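Local atomic coordinates of salmonella plasmid virulence: SpvB (Salmonella typhimurium, PDB entry 6P0X), a protein that forms the N-terminal domain of a secreted Salmonella toxin that, as a whole, probably ADP-ribosylates an arginine of host actin and so blocks filament assembly. Residues A52-A57 against W169-S174; A155-P160 against S206-L211; N190-D195 against N262-R267; A201-S206 against E279-R284. All blocks are in the same frame, centred on the assembly; numbering follows the deposited sequence.

Interaction 1 of 4, residues A52-A57 against W169-S174; sequences ATMSIA and WLVEES. With AKR (acrylic acid), chain D.
Met54 and Val171 meet where a loop runs into strand 55-58, which pairs antiparallel with strand 165-175 in the mainly antiparallel beta fold of this domain. Their side chains cross at about a right angle: Met54 holds CG anti to its backbone N (chi1 -179°), and its chain bends at the last torsion, bringing CE to 4.1 Å from Val171 CG2. The second valine branch, CG1, turns to Thr53, whose CB it meets at 3.7 Å. Ser55 and Leu170 form a non-hydrogen-bonded pair, their side chains on one face of the sheet; Ser55 CB lies 3.9 Å from Leu170 CD2. On the other face Ile56 and Trp169 make a hydrogen-bonded pair: Trp169 N donates a hydrogen bond to Ile56 O at 2.8 Å while Ile56 N bonds back to Trp169 O. Ile56 O also lies at the edge of the indole, near its plane, and the ring meets Trp137 edge-to-face. Val171 N completes the backbone bonding at Met54 O. Thr53 hydrogen-bonds through OG1 to Tyr186 OH, and acrylic acid binds beside it: Leu170 CD1 stands 3.8 Å from the ligand CA, and Thr53 N donates to the ligand O at 3.3 Å.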
# COMPACT_ATOMS: atom_id res chain seq x y z
N ALA A 52 -5.41 5.93 -0.56
CA ALA A 52 -4.07 5.46 -0.25
C ALA A 52 -4.07 4.67 1.05
O ALA A 52 -4.88 4.92 1.95
CB ALA A 52 -3.08 6.62 -0.15
N THR A 53 -3.16 3.71 1.14
CA THR A 53 -2.99 2.94 2.36
C THR A 53 -2.02 3.66 3.30
O THR A 53 -1.31 4.59 2.91
CB THR A 53 -2.49 1.53 2.05
OG1 THR A 53 -1.21 1.61 1.39
CG2 THR A 53 -3.47 0.78 1.14
N MET A 54 -2.01 3.21 4.55
CA MET A 54 -1.10 3.78 5.54
C MET A 54 0.35 3.54 5.13
O MET A 54 0.68 2.54 4.50
CB MET A 54 -1.38 3.16 6.91
CG MET A 54 -0.51 3.69 8.03
SD MET A 54 -1.07 3.07 9.63
CE MET A 54 -0.59 1.35 9.50
N SER A 55 1.22 4.49 5.49
CA SER A 55 2.62 4.39 5.12
C SER A 55 3.48 5.17 6.10
O SER A 55 3.01 6.06 6.82
CB SER A 55 2.87 4.90 3.70
OG SER A 55 2.68 6.31 3.64
N ILE A 56 4.76 4.82 6.12
CA ILE A 56 5.81 5.65 6.71
C ILE A 56 6.59 6.26 5.55
O ILE A 56 6.81 5.60 4.53
CB ILE A 56 6.74 4.83 7.63
CG1 ILE A 56 5.94 4.12 8.73
CG2 ILE A 56 7.80 5.71 8.25
CD1 ILE A 56 5.08 5.05 9.57
N ALA A 57 6.98 7.52 5.68
CA ALA A 57 7.61 8.21 4.56
C ALA A 57 8.76 9.09 5.02
O ALA A 57 8.79 9.55 6.17
CB ALA A 57 6.59 9.07 3.79
N TRP A 169 7.46 3.36 2.90
CA TRP A 169 7.16 1.99 3.32
C TRP A 169 5.65 1.88 3.45
O TRP A 169 5.05 2.51 4.33
CB TRP A 169 7.86 1.65 4.63
CG TRP A 169 9.35 1.71 4.59
CD1 TRP A 169 10.22 0.66 4.44
CD2 TRP A 169 10.17 2.89 4.70
NE1 TRP A 169 11.52 1.11 4.46
CE2 TRP A 169 11.51 2.48 4.62
CE3 TRP A 169 9.89 4.25 4.87
CZ2 TRP A 169 12.58 3.37 4.69
CZ3 TRP A 169 10.94 5.14 4.95
CH2 TRP A 169 12.27 4.70 4.86
N LEU A 170 5.04 1.08 2.58
CA LEU A 170 3.59 0.92 2.55
C LEU A 170 3.17 -0.21 3.48
O LEU A 170 3.86 -1.23 3.59
CB LEU A 170 3.13 0.62 1.12
CG LEU A 170 3.68 1.54 0.03
CD1 LEU A 170 3.17 1.12 -1.33
CD2 LEU A 170 3.30 2.99 0.31
N VAL A 171 2.02 -0.03 4.14
CA VAL A 171 1.53 -1.06 5.05
C VAL A 171 1.34 -2.36 4.28
O VAL A 171 0.72 -2.39 3.22
CB VAL A 171 0.24 -0.62 5.76
CG1 VAL A 171 -0.88 -0.34 4.77
CG2 VAL A 171 -0.18 -1.67 6.78
N GLU A 172 1.93 -3.43 4.80
CA GLU A 172 1.92 -4.70 4.11
C GLU A 172 1.18 -5.79 4.87
O GLU A 172 0.58 -6.66 4.23
CB GLU A 172 3.36 -5.17 3.83
CG GLU A 172 3.48 -6.10 2.64
CD GLU A 172 4.92 -6.37 2.26
OE1 GLU A 172 5.83 -5.83 2.92
OE2 GLU A 172 5.15 -7.14 1.30
N GLU A 173 1.19 -5.76 6.20
CA GLU A 173 0.38 -6.73 6.93
C GLU A 173 -0.04 -6.15 8.27
O GLU A 173 0.73 -5.46 8.93
CB GLU A 173 1.13 -8.05 7.14
CG GLU A 173 0.31 -9.10 7.88
CD GLU A 173 1.10 -10.36 8.19
OE1 GLU A 173 0.50 -11.30 8.75
OE2 GLU A 173 2.31 -10.40 7.89
N SER A 174 -1.28 -6.44 8.66
CA SER A 174 -1.82 -6.03 9.95
C SER A 174 -2.40 -7.24 10.66
O SER A 174 -2.99 -8.12 10.02
CB SER A 174 -2.91 -4.96 9.79
OG SER A 174 -2.45 -3.90 8.97
CA AKR D . 0.33 3.08 -2.97
CB AKR D . 1.14 3.98 -3.49
C AKR D . -0.83 3.54 -2.08
O AKR D . -0.61 3.96 -0.91
OXT AKR D . -2.01 3.49 -2.53

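Interaction 2 of 4, residues A155-P160 against S206-L211. With AKR (acrylic acid), chain D.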
# COMPACT_ATOMS: atom_id res chain seq x y z
N ALA A 155 6.37 -3.78 -1.37
CA ALA A 155 5.62 -2.77 -0.63
C ALA A 155 6.46 -1.55 -0.29
O ALA A 155 6.19 -0.86 0.70
CB ALA A 155 5.01 -3.37 0.63
N ARG A 156 7.49 -1.26 -1.10
CA ARG A 156 8.38 -0.13 -0.88
C ARG A 156 8.46 0.71 -2.14
O ARG A 156 8.71 0.17 -3.23
CB ARG A 156 9.78 -0.59 -0.48
CG ARG A 156 9.99 -0.84 0.99
CD ARG A 156 11.41 -1.32 1.23
NE ARG A 156 11.42 -2.51 2.07
CZ ARG A 156 12.27 -3.51 1.94
NH1 ARG A 156 13.20 -3.48 0.99
NH2 ARG A 156 12.19 -4.55 2.75
N LEU A 157 8.29 2.01 -1.99
CA LEU A 157 8.50 2.97 -3.08
C LEU A 157 9.96 3.38 -3.00
O LEU A 157 10.35 4.15 -2.12
CB LEU A 157 7.56 4.16 -2.94
CG LEU A 157 7.14 4.93 -4.19
CD1 LEU A 157 6.32 4.05 -5.08
CD2 LEU A 157 6.34 6.16 -3.80
N SER A 158 10.79 2.85 -3.90
CA SER A 158 12.24 2.99 -3.79
C SER A 158 12.85 3.45 -5.10
O SER A 158 12.29 3.26 -6.19
CB SER A 158 12.88 1.67 -3.36
OG SER A 158 12.23 1.15 -2.21
N ASP A 159 14.04 4.05 -4.99
CA ASP A 159 14.83 4.44 -6.14
C ASP A 159 15.11 3.22 -7.01
O ASP A 159 15.70 2.25 -6.52
CB ASP A 159 16.15 5.08 -5.68
CG ASP A 159 17.01 5.61 -6.83
OD1 ASP A 159 16.75 5.30 -8.01
OD2 ASP A 159 17.96 6.36 -6.54
N PRO A 160 14.71 3.22 -8.28
CA PRO A 160 14.98 2.05 -9.13
C PRO A 160 16.46 1.74 -9.28
O PRO A 160 16.82 0.58 -9.52
CB PRO A 160 14.34 2.44 -10.47
CG PRO A 160 13.27 3.42 -10.08
CD PRO A 160 13.88 4.22 -8.97
N SER A 206 9.72 2.00 -13.13
CA SER A 206 9.38 0.85 -12.29
C SER A 206 9.23 1.21 -10.82
O SER A 206 8.97 0.32 -10.01
CB SER A 206 10.44 -0.24 -12.44
OG SER A 206 11.66 0.15 -11.83
N ALA A 207 9.37 2.49 -10.45
CA ALA A 207 9.39 2.84 -9.03
C ALA A 207 8.00 2.79 -8.41
O ALA A 207 7.85 2.35 -7.26
CB ALA A 207 10.00 4.23 -8.84
N MET A 208 6.98 3.23 -9.14
CA MET A 208 5.65 3.40 -8.55
C MET A 208 5.07 2.07 -8.09
O MET A 208 5.32 1.02 -8.68
CB MET A 208 4.72 4.08 -9.56
CG MET A 208 3.29 4.29 -9.07
SD MET A 208 3.20 5.32 -7.59
CE MET A 208 1.45 5.24 -7.21
N ARG A 209 4.29 2.13 -7.01
CA ARG A 209 3.60 0.98 -6.45
C ARG A 209 2.11 1.29 -6.41
O ARG A 209 1.69 2.28 -5.81
CB ARG A 209 4.12 0.66 -5.05
CG ARG A 209 5.57 0.21 -5.00
CD ARG A 209 5.78 -1.00 -5.89
NE ARG A 209 7.09 -1.61 -5.68
CZ ARG A 209 8.11 -1.48 -6.52
NH1 ARG A 209 7.98 -0.75 -7.62
NH2 ARG A 209 9.27 -2.06 -6.26
N TYR A 210 1.31 0.44 -7.05
CA TYR A 210 -0.14 0.57 -7.05
C TYR A 210 -0.75 -0.47 -6.13
O TYR A 210 -0.37 -1.65 -6.17
CB TYR A 210 -0.71 0.39 -8.45
CG TYR A 210 -0.28 1.43 -9.45
CD1 TYR A 210 -0.93 2.66 -9.53
CD2 TYR A 210 0.79 1.19 -10.31
CE1 TYR A 210 -0.53 3.61 -10.44
CE2 TYR A 210 1.19 2.14 -11.22
CZ TYR A 210 0.53 3.35 -11.29
OH TYR A 210 0.93 4.29 -12.20
N LEU A 211 -1.72 -0.04 -5.32
CA LEU A 211 -2.47 -0.99 -4.50
C LEU A 211 -3.24 -1.94 -5.41
O LEU A 211 -3.95 -1.51 -6.32
CB LEU A 211 -3.43 -0.26 -3.57
CG LEU A 211 -4.33 -1.17 -2.73
CD1 LEU A 211 -3.51 -2.12 -1.87
CD2 LEU A 211 -5.28 -0.36 -1.87
CA AKR D . 0.33 3.08 -2.97
CB AKR D . 1.14 3.98 -3.49
C AKR D . -0.83 3.54 -2.08
O AKR D . -0.61 3.96 -0.91
OXT AKR D . -2.01 3.49 -2.53
O HOH W 1 9.52 1.14 -5.81
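Leu157 against Met208 and Pro160 against Ala207 make the apolar part of this contact, in which strand 156-159 runs roughly antiparallel to the 206-209 backbone leading into strand 209-211. Leu157 has CG anti to its backbone N (chi1 -153°), and chi2 (65°) then turns CD1 toward Ala207 O, 3.2 Å away, a tight fit; Met208 SD is 4.2 Å from CD1. Pro160 lays CG against Ala207 CB at 3.6 Å; a methyl is small enough to let the ring come close.

Polar links run through a bridging water. It accepts from Ser158 N at 2.9 Å and donates to Arg156 O and to Ala207 O, the last modelled so short that its length is doubtful.

Arg209 supplies the charged part. The bend at chi2 (-57°) turns CD back; within its own segment NH1 donates to Ser206 O at 2.8 Å, in the plane of both groups. Arg156 O touches one face of the guanidinium without hydrogen-bonding to it, while NE makes a weak bond to Ala154 O.

Met208 CE stands 3.9 Å from CB of the acrylic acid. Across the contact, then, apolar side chains pack while one water meets backbone polar atoms of both segments, and the guanidinium bonds within its own.

Interaction 3 of 4, residues N190-D195 against N262-R267. With GOL (glycerol), chain G.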
# COMPACT_ATOMS: atom_id res chain seq x y z
N ASN A 190 5.19 -0.58 -14.84
CA ASN A 190 6.02 -1.09 -15.93
C ASN A 190 5.65 -0.34 -17.20
O ASN A 190 4.98 0.70 -17.16
CB ASN A 190 5.88 -2.61 -16.04
CG ASN A 190 4.44 -3.06 -16.26
OD1 ASN A 190 3.68 -2.42 -16.98
ND2 ASN A 190 4.07 -4.17 -15.64
N GLY A 191 6.06 -0.87 -18.35
CA GLY A 191 5.82 -0.19 -19.61
C GLY A 191 4.77 -0.83 -20.49
O GLY A 191 4.70 -0.54 -21.69
N ASP A 192 3.93 -1.69 -19.91
CA ASP A 192 2.87 -2.35 -20.67
C ASP A 192 1.98 -1.32 -21.35
O ASP A 192 1.50 -0.38 -20.71
CB ASP A 192 2.04 -3.25 -19.76
CG ASP A 192 2.84 -4.38 -19.16
OD1 ASP A 192 4.00 -4.58 -19.58
OD2 ASP A 192 2.30 -5.08 -18.28
N ASN A 193 1.78 -1.50 -22.66
CA ASN A 193 0.91 -0.66 -23.48
C ASN A 193 1.39 0.79 -23.55
O ASN A 193 0.60 1.69 -23.84
CB ASN A 193 -0.54 -0.71 -22.98
CG ASN A 193 -1.12 -2.11 -23.01
OD1 ASN A 193 -0.99 -2.82 -24.01
ND2 ASN A 193 -1.74 -2.51 -21.92
N VAL A 194 2.68 1.03 -23.31
CA VAL A 194 3.26 2.36 -23.37
C VAL A 194 4.20 2.42 -24.57
O VAL A 194 5.06 1.55 -24.73
CB VAL A 194 4.01 2.71 -22.07
CG1 VAL A 194 4.65 4.09 -22.17
CG2 VAL A 194 3.07 2.65 -20.87
N ASP A 195 4.01 3.44 -25.41
CA ASP A 195 4.92 3.68 -26.52
C ASP A 195 6.23 4.24 -25.96
O ASP A 195 6.27 5.39 -25.50
CB ASP A 195 4.29 4.64 -27.52
CG ASP A 195 5.19 4.94 -28.69
OD1 ASP A 195 6.14 4.17 -28.95
OD2 ASP A 195 4.96 5.97 -29.36
N ASN A 262 -5.24 -9.82 -19.34
CA ASN A 262 -4.62 -8.78 -20.15
C ASN A 262 -3.74 -7.88 -19.29
O ASN A 262 -3.73 -7.97 -18.06
CB ASN A 262 -5.67 -7.93 -20.87
CG ASN A 262 -6.59 -8.76 -21.75
OD1 ASN A 262 -7.62 -9.25 -21.29
ND2 ASN A 262 -6.22 -8.91 -23.01
N SER A 263 -3.01 -6.99 -19.95
CA SER A 263 -2.18 -6.02 -19.28
C SER A 263 -2.98 -4.76 -18.98
O SER A 263 -3.98 -4.46 -19.64
CB SER A 263 -0.95 -5.69 -20.13
OG SER A 263 -1.33 -5.16 -21.39
N TRP A 264 -2.55 -4.01 -17.97
CA TRP A 264 -3.30 -2.83 -17.56
C TRP A 264 -3.19 -1.72 -18.60
O TRP A 264 -2.24 -1.66 -19.38
CB TRP A 264 -2.83 -2.33 -16.19
CG TRP A 264 -1.34 -2.25 -15.97
CD1 TRP A 264 -0.34 -2.31 -16.90
CD2 TRP A 264 -0.69 -2.08 -14.70
NE1 TRP A 264 0.89 -2.19 -16.30
CE2 TRP A 264 0.70 -2.05 -14.95
CE3 TRP A 264 -1.15 -1.95 -13.39
CZ2 TRP A 264 1.63 -1.90 -13.92
CZ3 TRP A 264 -0.22 -1.80 -12.37
CH2 TRP A 264 1.16 -1.78 -12.64
N LEU A 265 -4.19 -0.85 -18.60
CA LEU A 265 -4.27 0.21 -19.60
C LEU A 265 -3.27 1.31 -19.30
O LEU A 265 -2.86 1.53 -18.15
CB LEU A 265 -5.68 0.79 -19.64
CG LEU A 265 -6.81 -0.13 -20.11
CD1 LEU A 265 -8.16 0.53 -19.90
CD2 LEU A 265 -6.61 -0.50 -21.57
N ALA A 266 -2.88 2.03 -20.34
CA ALA A 266 -2.01 3.19 -20.22
C ALA A 266 -2.87 4.45 -20.32
O ALA A 266 -3.65 4.59 -21.27
CB ALA A 266 -0.94 3.20 -21.31
N ARG A 267 -2.73 5.34 -19.35
CA ARG A 267 -3.57 6.52 -19.29
C ARG A 267 -3.12 7.56 -20.30
O ARG A 267 -1.99 7.54 -20.81
CB ARG A 267 -3.55 7.13 -17.88
CG ARG A 267 -2.18 7.56 -17.42
CD ARG A 267 -2.15 7.82 -15.92
NE ARG A 267 -2.93 9.00 -15.55
CZ ARG A 267 -3.29 9.29 -14.30
NH1 ARG A 267 -2.96 8.48 -13.31
NH2 ARG A 267 -3.99 10.39 -14.06
C1 GOL G . -1.64 -7.07 -14.62
O1 GOL G . -2.04 -7.11 -13.28
C2 GOL G . -0.68 -5.87 -14.76
O2 GOL G . -0.36 -5.61 -16.09
C3 GOL G . 0.55 -6.26 -13.90
O3 GOL G . 1.59 -5.41 -14.28
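Asn193 and Ala266 bring their CA atoms within 5.8 Å where two irregular loops meet, the first folded into a type II turn from Gly191 to Val194. Asn193 takes the third place of the turn with positive phi (63°), which asparagine tolerates better than most residues. Its ND2 is shared between two acceptors, Trp264 O at 2.7 Å, nearly in the amide plane, and Ser263 OG at 2.7 Å, tilted from that plane. Asn190 OD1 takes Asp192 N, making an Asx turn, and Trp264 NE1 at 2.9 Å. The two donors come from opposite faces of the Asn190 amide, which would hinder its rotation, and OD1 lies in the plane of the indole at its edge, the amide and ring planes 63° apart. These are connecting loops on the surface of the beta fold, one following strand 181-188, the other preceding strand 271-273. Arg284 joins them, making a cation-pi contact with Trp264 and bonding through NH1 to Asn190 O and Asp192 O. A glycerol, probably from the crystallisation liquor, lies over one face of the indole and accepts from Trp264 N at 3.3 Å through O2. Small Ala266 lets its CB come to 3.3 Å from Asn193 O.

Interaction 4 of 4, residues A201-S206 against E279-R284; sequences AGRDRS and EIRLHR
Glu279 OE1 is held by three donors: Arg203 NE at 2.6 Å, Arg203 NH2 through a weaker bond, and Ser272 OG. The first two make a salt bridge, and the NE bond, nearly straight at 165°, lies in the guanidinium plane and uses the syn lone pair of the carboxylate. Arg203 turns at chi3 (95°), which carries NE toward that oxygen, and its chain crosses the extended Glu279 at about a right angle. The other oxygen, OE2, accepts a hydrogen bond from a water at 2.7 Å.

The guanidinium of Arg203 also lies flat on that of Arg281, their centres 4.0 Å apart and planes 23° from parallel. Stacking two like charges would be unfavourable on its own, and the nearby negative groups probably pay for it: Glu279 serves Arg203, while Glu200 makes salt bridges with both Arg281 NE and Arg205 NH2. Ser272 OG is shared too, bonding Arg281 NH1. Arginine suits these places because its flat head can stack on a face while its edge donates.

Arg205 runs beside Arg281, pointing the same way, and its NE donates to His283 NE2 at 3.0 Å. This NE2 acts as an acceptor, so the ring is probably neutral with its proton on ND1. A second water donates to Arg281 O at 2.8 Å and, weakly, to Arg205 O, tying the backbones together.

Segment 201-206 belongs to the long connection between strands 181-188 and 209-211; it lies against strand 280-282, which pairs antiparallel with strand 271-273 as a two-stranded sheet.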
# COMPACT_ATOMS: atom_id res chain seq x y z
N ALA A 201 11.14 7.71 -23.84
CA ALA A 201 12.40 7.01 -23.99
C ALA A 201 13.33 7.34 -22.82
O ALA A 201 13.39 8.48 -22.36
CB ALA A 201 13.06 7.40 -25.32
N GLY A 202 14.04 6.32 -22.35
CA GLY A 202 15.03 6.52 -21.31
C GLY A 202 14.47 6.91 -19.96
O GLY A 202 15.21 7.43 -19.12
N ARG A 203 13.19 6.66 -19.71
CA ARG A 203 12.57 6.95 -18.43
C ARG A 203 12.48 5.64 -17.66
O ARG A 203 12.00 4.63 -18.19
CB ARG A 203 11.18 7.56 -18.63
CG ARG A 203 11.17 8.91 -19.34
CD ARG A 203 9.82 9.59 -19.24
NE ARG A 203 9.71 10.55 -18.13
CZ ARG A 203 9.50 11.85 -18.29
NH1 ARG A 203 9.36 12.36 -19.51
NH2 ARG A 203 9.41 12.65 -17.23
N ASP A 204 12.95 5.66 -16.41
CA ASP A 204 12.81 4.50 -15.52
C ASP A 204 11.46 4.61 -14.81
O ASP A 204 11.26 5.51 -13.99
CB ASP A 204 13.95 4.42 -14.52
CG ASP A 204 14.25 2.99 -14.11
OD1 ASP A 204 13.29 2.22 -13.89
OD2 ASP A 204 15.44 2.63 -14.02
N ARG A 205 10.56 3.69 -15.13
CA ARG A 205 9.17 3.80 -14.70
C ARG A 205 8.77 2.72 -13.71
O ARG A 205 7.58 2.59 -13.42
CB ARG A 205 8.27 3.76 -15.93
CG ARG A 205 8.53 2.57 -16.82
CD ARG A 205 7.65 2.60 -18.05
NE ARG A 205 7.54 3.95 -18.60
CZ ARG A 205 8.40 4.46 -19.48
NH1 ARG A 205 9.42 3.74 -19.91
NH2 ARG A 205 8.23 5.70 -19.92
N SER A 206 9.72 2.00 -13.13
CA SER A 206 9.38 0.85 -12.29
C SER A 206 9.23 1.21 -10.82
O SER A 206 8.97 0.32 -10.01
CB SER A 206 10.44 -0.24 -12.44
OG SER A 206 11.66 0.15 -11.83
N GLU A 279 12.86 9.44 -10.19
CA GLU A 279 11.64 9.57 -10.97
C GLU A 279 10.61 8.54 -10.51
O GLU A 279 10.92 7.37 -10.29
CB GLU A 279 11.93 9.39 -12.46
CG GLU A 279 10.69 9.42 -13.36
CD GLU A 279 11.01 9.68 -14.83
OE1 GLU A 279 10.07 10.02 -15.59
OE2 GLU A 279 12.18 9.54 -15.23
N ILE A 280 9.37 9.01 -10.35
CA ILE A 280 8.23 8.15 -10.09
C ILE A 280 7.19 8.49 -11.14
O ILE A 280 6.55 9.54 -11.07
CB ILE A 280 7.66 8.34 -8.67
CG1 ILE A 280 8.74 8.05 -7.63
CG2 ILE A 280 6.45 7.46 -8.46
CD1 ILE A 280 8.25 8.22 -6.20
N ARG A 281 7.03 7.63 -12.14
CA ARG A 281 6.13 7.88 -13.25
C ARG A 281 4.85 7.07 -13.09
O ARG A 281 4.90 5.91 -12.66
CB ARG A 281 6.81 7.54 -14.58
CG ARG A 281 6.02 7.95 -15.82
CD ARG A 281 6.97 8.27 -16.98
NE ARG A 281 6.27 8.79 -18.15
CZ ARG A 281 5.87 10.06 -18.29
NH1 ARG A 281 6.09 10.93 -17.31
NH2 ARG A 281 5.25 10.44 -19.39
N LEU A 282 3.71 7.68 -13.41
CA LEU A 282 2.41 7.03 -13.28
C LEU A 282 1.78 6.88 -14.66
O LEU A 282 1.54 7.88 -15.35
CB LEU A 282 1.48 7.81 -12.35
CG LEU A 282 1.65 7.55 -10.85
CD1 LEU A 282 2.83 8.34 -10.29
CD2 LEU A 282 0.37 7.87 -10.09
N HIS A 283 1.50 5.64 -15.05
CA HIS A 283 0.84 5.34 -16.30
C HIS A 283 -0.56 4.76 -16.11
O HIS A 283 -1.26 4.55 -17.10
CB HIS A 283 1.67 4.35 -17.13
CG HIS A 283 2.92 4.94 -17.72
ND1 HIS A 283 2.90 5.85 -18.75
CD2 HIS A 283 4.22 4.73 -17.42
CE1 HIS A 283 4.14 6.18 -19.07
NE2 HIS A 283 4.96 5.51 -18.28
N ARG A 284 -0.97 4.51 -14.88
CA ARG A 284 -2.16 3.71 -14.62
C ARG A 284 -3.25 4.53 -13.94
O ARG A 284 -2.97 5.50 -13.23
CB ARG A 284 -1.83 2.48 -13.75
CG ARG A 284 -0.62 1.68 -14.23
CD ARG A 284 -0.70 1.38 -15.72
NE ARG A 284 0.61 1.07 -16.27
CZ ARG A 284 0.84 0.74 -17.54
NH1 ARG A 284 2.08 0.48 -17.95
NH2 ARG A 284 -0.16 0.66 -18.41
O HOH W 2 14.50 8.23 -14.80
O HOH W 3 7.16 4.59 -11.72

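Interactions 1 and 2 share the bound acrylic acid and lie 12 Å apart between centres; Leu170 N bonds Ala155 O at 2.9 Å, since strands 156-159 and 165-175 are neighbours. Interaction 2 leads to interaction 4, 10 Å away between centres, through shared Ser206 and through Tyr210, whose OH bonds Arg284 N; Tyr210 also packs on Trp264 of interaction 3. Interactions 3 and 4, 11 Å apart between centres, are joined by Arg267 N to His283 O at 2.8 Å and Leu265 O to Arg284 NH2. Interaction 1 touches neither of these, its centre being about 25 Å from that of interaction 3. The Trp264 side chain is about 11 Å from an acrylic acid and that of Arg281 about 10 Å.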